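Local coordinates for pyridine nucleotide-disulfide oxidoreductase-like protein (Myceliophthora thermophila, PDB 5MQ6) that inserts a single oxygen atom next to the carbonyl of ketones, polycyclic ones above all, as an FAD-dependent Baeyer-Villiger monooxygenase yielding esters or lactones, at residues A[135-140]-A[316-321]; A[322-325]-A[330-333]; A[152-157]-A[352-357]. All blocks are in the same frame, centred on the assembly; numbering follows the deposited sequence.

Through the carboxylate of E135, the three contacts are tied into one neighbourhood near the FAD site. Contact 1 sets the short helix 136-139, which carries a tyrosine of the FAD site, against helix 315-322; contact 2, its centre about 7 Å from that of contact 1, closes the turn from that helix into helix 328-340; contact 3, its centre about 10 Å from that of contact 1, joins two loops. E135 OE2 of contact 1 meets R332 NH1 of contact 2 at 2.7 Å and K153 NZ of contact 3, also at 2.7 Å, both salt bridges. Y139 of contact 1 touches the FAD, whereas the side chain of Y154 in contact 3 is about 7 Å from it and that of R332 in contact 2 about 14 Å.

Contact 1 of 3, residues A[135-140]-A[316-321]; sequences ESYSYM and VEWKTK. With FAD (flavin-adenine dinucleotide), chain B.
Y137 and W318 form an offset edge-to-face aromatic pair, their ring planes turned 65° from each other, that sets the short helix 136-139 of the FAD-binding fold against helix 315-322. The six-membered ring of W318 leads with its edge, and its CZ3 comes within 3.6 Å of CD1 of Y137. W318 reaches across because its CG lies anti to the backbone N (chi1 -177°), carrying the indole toward the tyrosine. At its polar end, Y137 OH is hydrogen-bonded to T313 OG1. Two residues on, Y139 belongs to the FAD site: one ring face is turned to the flavin, with CE1 3.4 Å from FAD C2, and its hydroxyl shares a hydrogen bond with the ribityl O3'. W122 NE1 also binds that hydroxyl. With a leucine in its place, the ribityl O3' and W122 NE1 would probably both lose this partner, and the flavin an aromatic neighbour on that side. Next in the shell, E135, at the N-cap position of helix 136-139, receives Y139 N and S138 N on its carbonyl O, while its OE2 holds two salt bridges. Its other carboxylate oxygen, OE1, accepts from S138 OG at 2.8 Å, on the anti side and 28° out of the carboxylate plane.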
loop_
_atom_site.group_PDB
_atom_site.type_symbol
_atom_site.label_atom_id
_atom_site.label_comp_id
_atom_site.label_asym_id
_atom_site.label_seq_id
_atom_site.Cartn_x
_atom_site.Cartn_y
_atom_site.Cartn_z
ATOM N N GLU A 135 -4.028 2.892 -14.049
ATOM C CA GLU A 135 -4.597 4.017 -14.829
ATOM C C GLU A 135 -5.087 5.188 -13.945
ATOM O O GLU A 135 -5.936 5.001 -13.071
ATOM C CB GLU A 135 -5.778 3.521 -15.666
ATOM C CG GLU A 135 -6.372 4.515 -16.678
ATOM C CD GLU A 135 -7.689 4.101 -17.188
ATOM O OE1 GLU A 135 -8.634 4.100 -16.326
ATOM O OE2 GLU A 135 -7.803 3.819 -18.460
ATOM N N SER A 136 -4.643 6.389 -14.290
ATOM C CA SER A 136 -5.042 7.635 -13.649
ATOM C C SER A 136 -6.553 7.806 -13.514
ATOM O O SER A 136 -7.049 8.241 -12.420
ATOM C CB SER A 136 -4.389 8.799 -14.394
ATOM O OG SER A 136 -5.088 9.026 -15.573
ATOM N N TYR A 137 -7.300 7.479 -14.582
ATOM C CA TYR A 137 -8.761 7.662 -14.602
ATOM C C TYR A 137 -9.468 6.730 -13.599
ATOM O O TYR A 137 -10.561 7.004 -13.145
ATOM C CB TYR A 137 -9.412 7.550 -16.045
ATOM C CG TYR A 137 -8.497 8.081 -17.199
ATOM C CD1 TYR A 137 -8.025 9.398 -17.188
ATOM C CD2 TYR A 137 -8.063 7.245 -18.203
ATOM C CE1 TYR A 137 -7.130 9.864 -18.149
ATOM C CE2 TYR A 137 -7.191 7.670 -19.166
ATOM C CZ TYR A 137 -6.743 8.989 -19.172
ATOM O OH TYR A 137 -5.879 9.424 -20.137
ATOM N N SER A 138 -8.822 5.626 -13.275
ATOM C CA SER A 138 -9.325 4.641 -12.327
ATOM C C SER A 138 -8.836 4.872 -10.917
ATOM O O SER A 138 -9.539 4.542 -9.964
ATOM C CB SER A 138 -8.953 3.237 -12.854
ATOM O OG SER A 138 -9.799 2.984 -14.036
ATOM N N TYR A 139 -7.656 5.481 -10.791
ATOM C CA TYR A 139 -6.949 5.611 -9.527
ATOM C C TYR A 139 -7.198 6.931 -8.808
ATOM O O TYR A 139 -7.492 6.934 -7.622
ATOM C CB TYR A 139 -5.458 5.405 -9.720
ATOM C CG TYR A 139 -4.723 5.565 -8.417
ATOM C CD1 TYR A 139 -4.796 4.589 -7.444
ATOM C CD2 TYR A 139 -3.924 6.661 -8.196
ATOM C CE1 TYR A 139 -4.116 4.744 -6.224
ATOM C CE2 TYR A 139 -3.260 6.864 -7.018
ATOM C CZ TYR A 139 -3.369 5.913 -6.006
ATOM O OH TYR A 139 -2.689 6.121 -4.829
ATOM N N MET A 140 -7.070 8.060 -9.513
ATOM C CA MET A 140 -7.220 9.365 -8.855
ATOM C C MET A 140 -8.652 9.505 -8.294
ATOM O O MET A 140 -9.617 9.295 -8.984
ATOM C CB MET A 140 -6.848 10.481 -9.784
ATOM C CG MET A 140 -5.431 10.271 -10.371
ATOM S SD MET A 140 -4.907 11.598 -11.480
ATOM C CE MET A 140 -4.695 12.987 -10.356
ATOM N N VAL A 316 -11.200 13.721 -27.008
ATOM C CA VAL A 316 -12.383 13.052 -27.595
ATOM C C VAL A 316 -12.654 11.721 -26.886
ATOM O O VAL A 316 -13.812 11.329 -26.638
ATOM C CB VAL A 316 -12.388 12.937 -29.178
ATOM C CG1 VAL A 316 -11.154 13.586 -29.863
ATOM C CG2 VAL A 316 -12.654 11.500 -29.660
ATOM N N GLU A 317 -11.584 11.019 -26.588
ATOM C CA GLU A 317 -11.703 9.770 -25.860
ATOM C C GLU A 317 -12.288 10.063 -24.429
ATOM O O GLU A 317 -13.316 9.448 -23.973
ATOM C CB GLU A 317 -10.337 9.096 -25.815
ATOM C CG GLU A 317 -10.365 7.601 -25.671
ATOM C CD GLU A 317 -9.268 7.132 -24.741
ATOM O OE1 GLU A 317 -8.351 7.959 -24.436
ATOM O OE2 GLU A 317 -9.338 5.948 -24.297
ATOM N N TRP A 318 -11.683 11.042 -23.765
ATOM C CA TRP A 318 -12.247 11.582 -22.508
ATOM C C TRP A 318 -13.797 11.687 -22.415
ATOM O O TRP A 318 -14.420 11.106 -21.567
ATOM C CB TRP A 318 -11.598 12.945 -22.196
ATOM C CG TRP A 318 -12.108 13.450 -20.899
ATOM C CD1 TRP A 318 -13.031 14.420 -20.696
ATOM C CD2 TRP A 318 -11.785 12.910 -19.617
ATOM N NE1 TRP A 318 -13.319 14.515 -19.359
ATOM C CE2 TRP A 318 -12.549 13.610 -18.674
ATOM C CE3 TRP A 318 -10.937 11.883 -19.185
ATOM C CZ2 TRP A 318 -12.459 13.347 -17.325
ATOM C CZ3 TRP A 318 -10.829 11.638 -17.841
ATOM C CH2 TRP A 318 -11.578 12.358 -16.928
ATOM N N LYS A 319 -14.441 12.404 -23.309
ATOM C CA LYS A 319 -15.888 12.679 -23.149
ATOM C C LYS A 319 -16.727 11.530 -23.662
ATOM O O LYS A 319 -17.895 11.363 -23.279
ATOM C CB LYS A 319 -16.339 14.009 -23.819
ATOM C CG LYS A 319 -15.301 14.748 -24.658
ATOM C CD LYS A 319 -15.459 16.277 -24.721
ATOM C CE LYS A 319 -14.123 16.939 -25.129
ATOM N NZ LYS A 319 -14.129 18.404 -25.416
ATOM N N THR A 320 -16.114 10.725 -24.517
ATOM C CA THR A 320 -16.755 9.615 -25.183
ATOM C C THR A 320 -16.640 8.324 -24.414
ATOM O O THR A 320 -17.613 7.559 -24.305
ATOM C CB THR A 320 -16.044 9.449 -26.530
ATOM O OG1 THR A 320 -16.337 10.616 -27.265
ATOM C CG2 THR A 320 -16.535 8.345 -27.329
ATOM N N LYS A 321 -15.424 8.051 -23.956
ATOM C CA LYS A 321 -15.044 6.717 -23.479
ATOM C C LYS A 321 -14.588 6.626 -22.018
ATOM O O LYS A 321 -14.362 5.509 -21.519
ATOM C CB LYS A 321 -13.935 6.205 -24.402
ATOM C CG LYS A 321 -14.464 5.702 -25.757
ATOM C CD LYS A 321 -13.455 5.926 -26.887
ATOM C CE LYS A 321 -12.180 5.093 -26.747
ATOM N NZ LYS A 321 -12.404 3.622 -26.925
HETATM P PA FAD B . -1.097 6.765 2.683
HETATM O O1A FAD B . 0.021 5.861 3.082
HETATM O O2A FAD B . -1.120 7.427 1.318
HETATM O O5B FAD B . -1.198 7.937 3.777
HETATM C C5B FAD B . -1.184 7.626 5.130
HETATM C C4B FAD B . -0.425 8.713 5.863
HETATM O O4B FAD B . -0.623 8.476 7.269
HETATM C C3B FAD B . 1.083 8.751 5.631
HETATM O O3B FAD B . 1.503 10.077 5.435
HETATM C C2B FAD B . 1.656 8.206 6.909
HETATM O O2B FAD B . 2.936 8.717 7.193
HETATM C C1B FAD B . 0.612 8.650 7.912
HETATM N N9A FAD B . 0.659 7.901 9.143
HETATM C C8A FAD B . 0.629 6.544 9.274
HETATM N N7A FAD B . 0.733 6.252 10.566
HETATM C C5A FAD B . 0.851 7.377 11.291
HETATM C C6A FAD B . 0.962 7.685 12.728
HETATM N N6A FAD B . 1.027 6.798 13.700
HETATM N N1A FAD B . 0.969 8.966 12.993
HETATM C C2A FAD B . 0.935 9.932 12.045
HETATM N N3A FAD B . 0.845 9.772 10.745
HETATM C C4A FAD B . 0.823 8.466 10.333
HETATM N N1 FAD B . -1.603 1.897 -5.029
HETATM C C2 FAD B . -2.427 1.806 -6.125
HETATM O O2 FAD B . -3.561 1.356 -6.016
HETATM N N3 FAD B . -2.004 2.208 -7.331
HETATM C C4 FAD B . -0.764 2.700 -7.479
HETATM O O4 FAD B . -0.439 3.057 -8.604
HETATM C C4X FAD B . 0.198 2.839 -6.372
HETATM N N5 FAD B . 1.483 3.316 -6.487
HETATM C C5X FAD B . 2.249 3.381 -5.370
HETATM C C6 FAD B . 3.640 3.875 -5.455
HETATM C C7 FAD B . 4.392 3.904 -4.186
HETATM C C7M FAD B . 5.820 4.398 -4.153
HETATM C C8 FAD B . 3.814 3.441 -2.891
HETATM C C8M FAD B . 4.580 3.472 -1.570
HETATM C C9 FAD B . 2.515 2.975 -2.854
HETATM C C9A FAD B . 1.721 2.928 -4.035
HETATM N N10 FAD B . 0.415 2.420 -3.937
HETATM C C10 FAD B . -0.366 2.394 -5.096
HETATM C "C1'" FAD B . -0.196 2.024 -2.647
HETATM C "C2'" FAD B . -0.634 3.378 -1.947
HETATM O "O2'" FAD B . -0.102 3.405 -0.615
HETATM C "C3'" FAD B . -2.179 3.642 -1.942
HETATM O "O3'" FAD B . -2.651 3.683 -3.291
HETATM C "C4'" FAD B . -2.669 4.989 -1.360
HETATM O "O4'" FAD B . -1.843 6.181 -1.729
HETATM C "C5'" FAD B . -2.815 4.877 0.171
HETATM O "O5'" FAD B . -3.649 5.996 0.605
HETATM P P FAD B . -3.827 6.056 2.214
HETATM O O1P FAD B . -4.294 7.531 2.499
HETATM O O2P FAD B . -4.648 4.817 2.599
HETATM O O3P FAD B . -2.335 5.753 2.839
#

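Contact 2 of 3, residues A[322-325]-A[330-333]; sequences IARK and RERM
I322 and R332 make up the buried side of this contact, where an arginine lies against an aliphatic side chain. CG1 of I322 sits over one face of the R332 guanidinium, 3.8 Å above its plane and displaced toward the rim, while NH2 of R332 comes within 3.9 Å of I322 CA. The chain of R332 runs extended from CG to NE, with CG anti to the backbone N (chi1 -163°), and this straight reach brings the flat group to the isoleucine. Its charge is met by E135, at NH1; Y137, which touches both I322 and R332, adds an aromatic side to the same packing. Toward solvent the character changes from a guanidinium laid against an aliphatic chain to a looser meeting of charges. E331 stands between two basic side chains, and K325 NZ gives its OE2 a weak hydrogen bond of 3.2 Å within a salt bridge. The exposed lysine chain kinks about CB-CG and again about CD-CE, which turns NZ to the carboxylate. R324 contributes a long ion pair, NE to E331 OE1 at 3.8 Å, with guanidinium and carboxylate planes nearly perpendicular (86°). R324 NH2 has its stronger partner in a salt bridge with E349, and K321 O accepts from NH1, so the arginine's charge is probably balanced mainly by E349, with E331 a more distant second partner. A323 bends the chain between these two sides as the centre of an inverse gamma turn. The arrangement is a connection between two consecutive helices, 315-322 and 328-340, folded back on the second of them through a buried arginine and a surface salt-bridge network.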
loop_
_atom_site.group_PDB
_atom_site.type_symbol
_atom_site.label_atom_id
_atom_site.label_comp_id
_atom_site.label_asym_id
_atom_site.label_seq_id
_atom_site.Cartn_x
_atom_site.Cartn_y
_atom_site.Cartn_z
ATOM N N ILE A 322 -14.408 7.765 -21.360
ATOM C CA ILE A 322 -13.928 7.789 -19.971
ATOM C C ILE A 322 -15.004 8.412 -19.108
ATOM O O ILE A 322 -15.741 7.702 -18.429
ATOM C CB ILE A 322 -12.578 8.488 -19.856
ATOM C CG1 ILE A 322 -11.558 7.752 -20.776
ATOM C CG2 ILE A 322 -12.148 8.509 -18.397
ATOM C CD1 ILE A 322 -10.257 8.486 -21.030
ATOM N N ALA A 323 -15.170 9.711 -19.176
ATOM C CA ALA A 323 -16.185 10.343 -18.375
ATOM C C ALA A 323 -17.561 10.141 -19.043
ATOM O O ALA A 323 -18.208 11.073 -19.412
ATOM C CB ALA A 323 -15.862 11.833 -18.149
ATOM N N ARG A 324 -18.051 8.923 -19.091
ATOM C CA ARG A 324 -19.117 8.588 -19.996
ATOM C C ARG A 324 -20.447 8.985 -19.438
ATOM O O ARG A 324 -21.372 9.088 -20.190
ATOM C CB ARG A 324 -19.184 7.086 -20.254
ATOM C CG ARG A 324 -17.892 6.520 -20.769
ATOM C CD ARG A 324 -17.429 5.307 -19.956
ATOM N NE ARG A 324 -18.077 4.126 -20.445
ATOM C CZ ARG A 324 -17.594 3.298 -21.374
ATOM N NH1 ARG A 324 -16.407 3.402 -21.898
ATOM N NH2 ARG A 324 -18.342 2.301 -21.753
ATOM N N LYS A 325 -20.559 9.145 -18.139
ATOM C CA LYS A 325 -21.867 9.434 -17.533
ATOM C C LYS A 325 -21.748 9.624 -16.025
ATOM O O LYS A 325 -20.659 9.436 -15.521
ATOM C CB LYS A 325 -22.856 8.330 -17.859
ATOM C CG LYS A 325 -23.049 7.262 -16.813
ATOM C CD LYS A 325 -21.850 6.389 -16.660
ATOM C CE LYS A 325 -22.284 5.129 -15.940
ATOM N NZ LYS A 325 -23.185 4.277 -16.766
ATOM N N ARG A 330 -16.704 4.863 -10.621
ATOM C CA ARG A 330 -16.935 3.620 -9.949
ATOM C C ARG A 330 -17.188 2.455 -10.953
ATOM O O ARG A 330 -16.713 1.357 -10.814
ATOM C CB ARG A 330 -18.032 3.845 -8.881
ATOM C CG ARG A 330 -18.600 2.625 -8.279
ATOM C CD ARG A 330 -17.775 2.085 -7.129
ATOM N NE ARG A 330 -17.758 2.852 -5.871
ATOM C CZ ARG A 330 -18.629 2.745 -4.868
ATOM N NH1 ARG A 330 -19.728 2.006 -4.984
ATOM N NH2 ARG A 330 -18.412 3.403 -3.718
ATOM N N GLU A 331 -17.883 2.728 -12.022
ATOM C CA GLU A 331 -18.120 1.718 -13.014
ATOM C C GLU A 331 -16.777 1.309 -13.676
ATOM O O GLU A 331 -16.477 0.152 -13.841
ATOM C CB GLU A 331 -19.204 2.230 -14.016
ATOM C CG GLU A 331 -19.128 1.560 -15.348
ATOM C CD GLU A 331 -20.119 2.088 -16.320
ATOM O OE1 GLU A 331 -19.717 2.869 -17.230
ATOM O OE2 GLU A 331 -21.289 1.752 -16.108
ATOM N N ARG A 332 -15.918 2.272 -13.967
ATOM C CA ARG A 332 -14.651 1.972 -14.549
ATOM C C ARG A 332 -13.723 1.119 -13.656
ATOM O O ARG A 332 -12.998 0.249 -14.135
ATOM C CB ARG A 332 -13.982 3.290 -14.944
ATOM C CG ARG A 332 -12.832 3.127 -15.917
ATOM C CD ARG A 332 -12.348 4.513 -16.313
ATOM N NE ARG A 332 -11.285 4.373 -17.291
ATOM C CZ ARG A 332 -11.446 4.202 -18.591
ATOM N NH1 ARG A 332 -10.364 4.074 -19.303
ATOM N NH2 ARG A 332 -12.619 4.147 -19.193
ATOM N N MET A 333 -13.741 1.403 -12.364
ATOM C CA MET A 333 -12.939 0.720 -11.405
ATOM C C MET A 333 -13.402 -0.724 -11.320
ATOM O O MET A 333 -12.613 -1.662 -11.211
ATOM C CB MET A 333 -13.076 1.391 -10.020
ATOM C CG MET A 333 -12.294 2.667 -9.857
ATOM S SD MET A 333 -12.316 3.479 -8.210
ATOM C CE MET A 333 -13.973 3.423 -7.813
#

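Contact 3 of 3, residues A[152-157]-A[352-357]; sequences SKYAAG and VADGWT
This is a buried, polar loop-to-loop contact, in which K153 and Y154, from the loop leading into helix 157-170, reach V352 and D354, from the loop between helices 328-340 and 363-366. K153 NZ donates to V352 O at 2.7 Å, approaching in the carbonyl plane on a lone pair with a C=O...N angle of 137°. With E135 as its salt-bridge partner, the buried ammonium has an acidic mate as well as a carbonyl. Y154 OH gives D354 OD2 a very short hydrogen bond, 2.5 Å. Ring and carboxylate are nearly coplanar, 16° apart, and OD2 sits at the edge of the ring, while K153 CG packs over one face of the Y154 ring. With CG set between the backbone N and the carbonyl carbon (chi1 79°), D354 turns OD2 to the tyrosine and OD1 to its own loop. There OD1 forms an Asx turn, taking the backbone N of W356 at 3.0 Å from above the carboxylate plane. That turn opens the 3-10 segment 355-357, where D354 O receives both N and OG1 of T357. R308 lies by the Y154 ring as a cation-pi partner, and W356 NE1 donates to the carbonyl of D133, an FAD-binding residue.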
loop_
_atom_site.group_PDB
_atom_site.type_symbol
_atom_site.label_atom_id
_atom_site.label_comp_id
_atom_site.label_asym_id
_atom_site.label_seq_id
_atom_site.Cartn_x
_atom_site.Cartn_y
_atom_site.Cartn_z
ATOM N N SER A 152 -2.431 12.308 -18.592
ATOM C CA SER A 152 -1.946 11.053 -19.212
ATOM C C SER A 152 -2.706 9.816 -18.695
ATOM O O SER A 152 -3.549 9.888 -17.721
ATOM C CB SER A 152 -0.481 10.886 -18.918
ATOM O OG SER A 152 0.247 12.015 -19.397
ATOM N N LYS A 153 -2.409 8.693 -19.341
ATOM C CA LYS A 153 -2.952 7.397 -18.917
ATOM C C LYS A 153 -2.505 6.971 -17.500
ATOM O O LYS A 153 -3.259 6.365 -16.837
ATOM C CB LYS A 153 -2.667 6.253 -19.888
ATOM C CG LYS A 153 -3.516 5.017 -19.537
ATOM C CD LYS A 153 -4.093 4.319 -20.746
ATOM C CE LYS A 153 -4.760 2.993 -20.484
ATOM N NZ LYS A 153 -6.271 3.095 -20.618
ATOM N N TYR A 154 -1.277 7.269 -17.144
ATOM C CA TYR A 154 -0.648 7.019 -15.886
ATOM C C TYR A 154 -0.137 8.386 -15.386
ATOM O O TYR A 154 0.660 9.088 -16.052
ATOM C CB TYR A 154 0.485 6.030 -16.040
ATOM C CG TYR A 154 -0.065 4.757 -16.681
ATOM C CD1 TYR A 154 -0.983 3.917 -15.954
ATOM C CD2 TYR A 154 0.196 4.449 -18.012
ATOM C CE1 TYR A 154 -1.577 2.821 -16.536
ATOM C CE2 TYR A 154 -0.448 3.367 -18.606
ATOM C CZ TYR A 154 -1.279 2.541 -17.872
ATOM O OH TYR A 154 -1.880 1.482 -18.446
ATOM N N ALA A 155 -0.571 8.740 -14.190
ATOM C CA ALA A 155 -0.151 9.991 -13.551
ATOM C C ALA A 155 1.219 9.951 -12.937
ATOM O O ALA A 155 1.593 8.995 -12.250
ATOM C CB ALA A 155 -1.191 10.390 -12.458
ATOM N N ALA A 156 1.960 11.048 -13.105
ATOM C CA ALA A 156 3.249 11.245 -12.403
ATOM C C ALA A 156 3.007 11.835 -10.956
ATOM O O ALA A 156 1.947 12.370 -10.669
ATOM C CB ALA A 156 4.165 12.145 -13.203
ATOM N N GLY A 157 3.985 11.648 -10.078
ATOM C CA GLY A 157 3.955 12.118 -8.714
ATOM C C GLY A 157 3.352 13.483 -8.572
ATOM O O GLY A 157 2.362 13.644 -7.838
ATOM N N VAL A 352 -10.217 -0.271 -19.646
ATOM C CA VAL A 352 -8.865 0.194 -19.388
ATOM C C VAL A 352 -7.878 -0.322 -20.394
ATOM O O VAL A 352 -6.948 0.463 -20.834
ATOM C CB VAL A 352 -8.413 -0.104 -17.931
ATOM C CG1 VAL A 352 -7.019 0.441 -17.721
ATOM C CG2 VAL A 352 -9.351 0.588 -16.936
ATOM N N ALA A 353 -8.001 -1.619 -20.697
ATOM C CA ALA A 353 -7.219 -2.243 -21.790
ATOM C C ALA A 353 -5.719 -2.032 -21.682
ATOM O O ALA A 353 -5.033 -1.655 -22.650
ATOM C CB ALA A 353 -7.700 -1.724 -23.154
ATOM N N ASP A 354 -5.193 -2.245 -20.494
ATOM C CA ASP A 354 -3.785 -2.190 -20.317
ATOM C C ASP A 354 -3.296 -3.496 -19.753
ATOM O O ASP A 354 -4.039 -4.480 -19.707
ATOM C CB ASP A 354 -3.421 -0.927 -19.494
ATOM C CG ASP A 354 -3.658 -1.083 -17.985
ATOM O OD1 ASP A 354 -4.185 -2.109 -17.539
ATOM O OD2 ASP A 354 -3.290 -0.138 -17.262
ATOM N N GLY A 355 -2.047 -3.514 -19.307
ATOM C CA GLY A 355 -1.419 -4.719 -18.878
ATOM C C GLY A 355 -2.014 -5.421 -17.685
ATOM O O GLY A 355 -1.788 -6.600 -17.540
ATOM N N TRP A 356 -2.732 -4.673 -16.819
ATOM C CA TRP A 356 -3.429 -5.281 -15.702
ATOM C C TRP A 356 -4.568 -6.208 -16.147
ATOM O O TRP A 356 -4.965 -7.060 -15.399
ATOM C CB TRP A 356 -4.069 -4.189 -14.844
ATOM C CG TRP A 356 -3.095 -3.413 -13.963
ATOM C CD1 TRP A 356 -2.617 -2.133 -14.186
ATOM C CD2 TRP A 356 -2.587 -3.815 -12.686
ATOM N NE1 TRP A 356 -1.829 -1.737 -13.094
ATOM C CE2 TRP A 356 -1.789 -2.756 -12.184
ATOM C CE3 TRP A 356 -2.707 -4.971 -11.931
ATOM C CZ2 TRP A 356 -1.112 -2.835 -10.964
ATOM C CZ3 TRP A 356 -2.056 -5.048 -10.738
ATOM C CH2 TRP A 356 -1.253 -3.976 -10.249
ATOM N N THR A 357 -5.091 -6.027 -17.354
ATOM C CA THR A 357 -6.224 -6.811 -17.852
ATOM C C THR A 357 -5.789 -8.136 -18.492
ATOM O O THR A 357 -6.632 -8.853 -19.046
ATOM C CB THR A 357 -7.096 -5.961 -18.822
ATOM O OG1 THR A 357 -6.364 -5.656 -20.027
ATOM C CG2 THR A 357 -7.464 -4.679 -18.197
#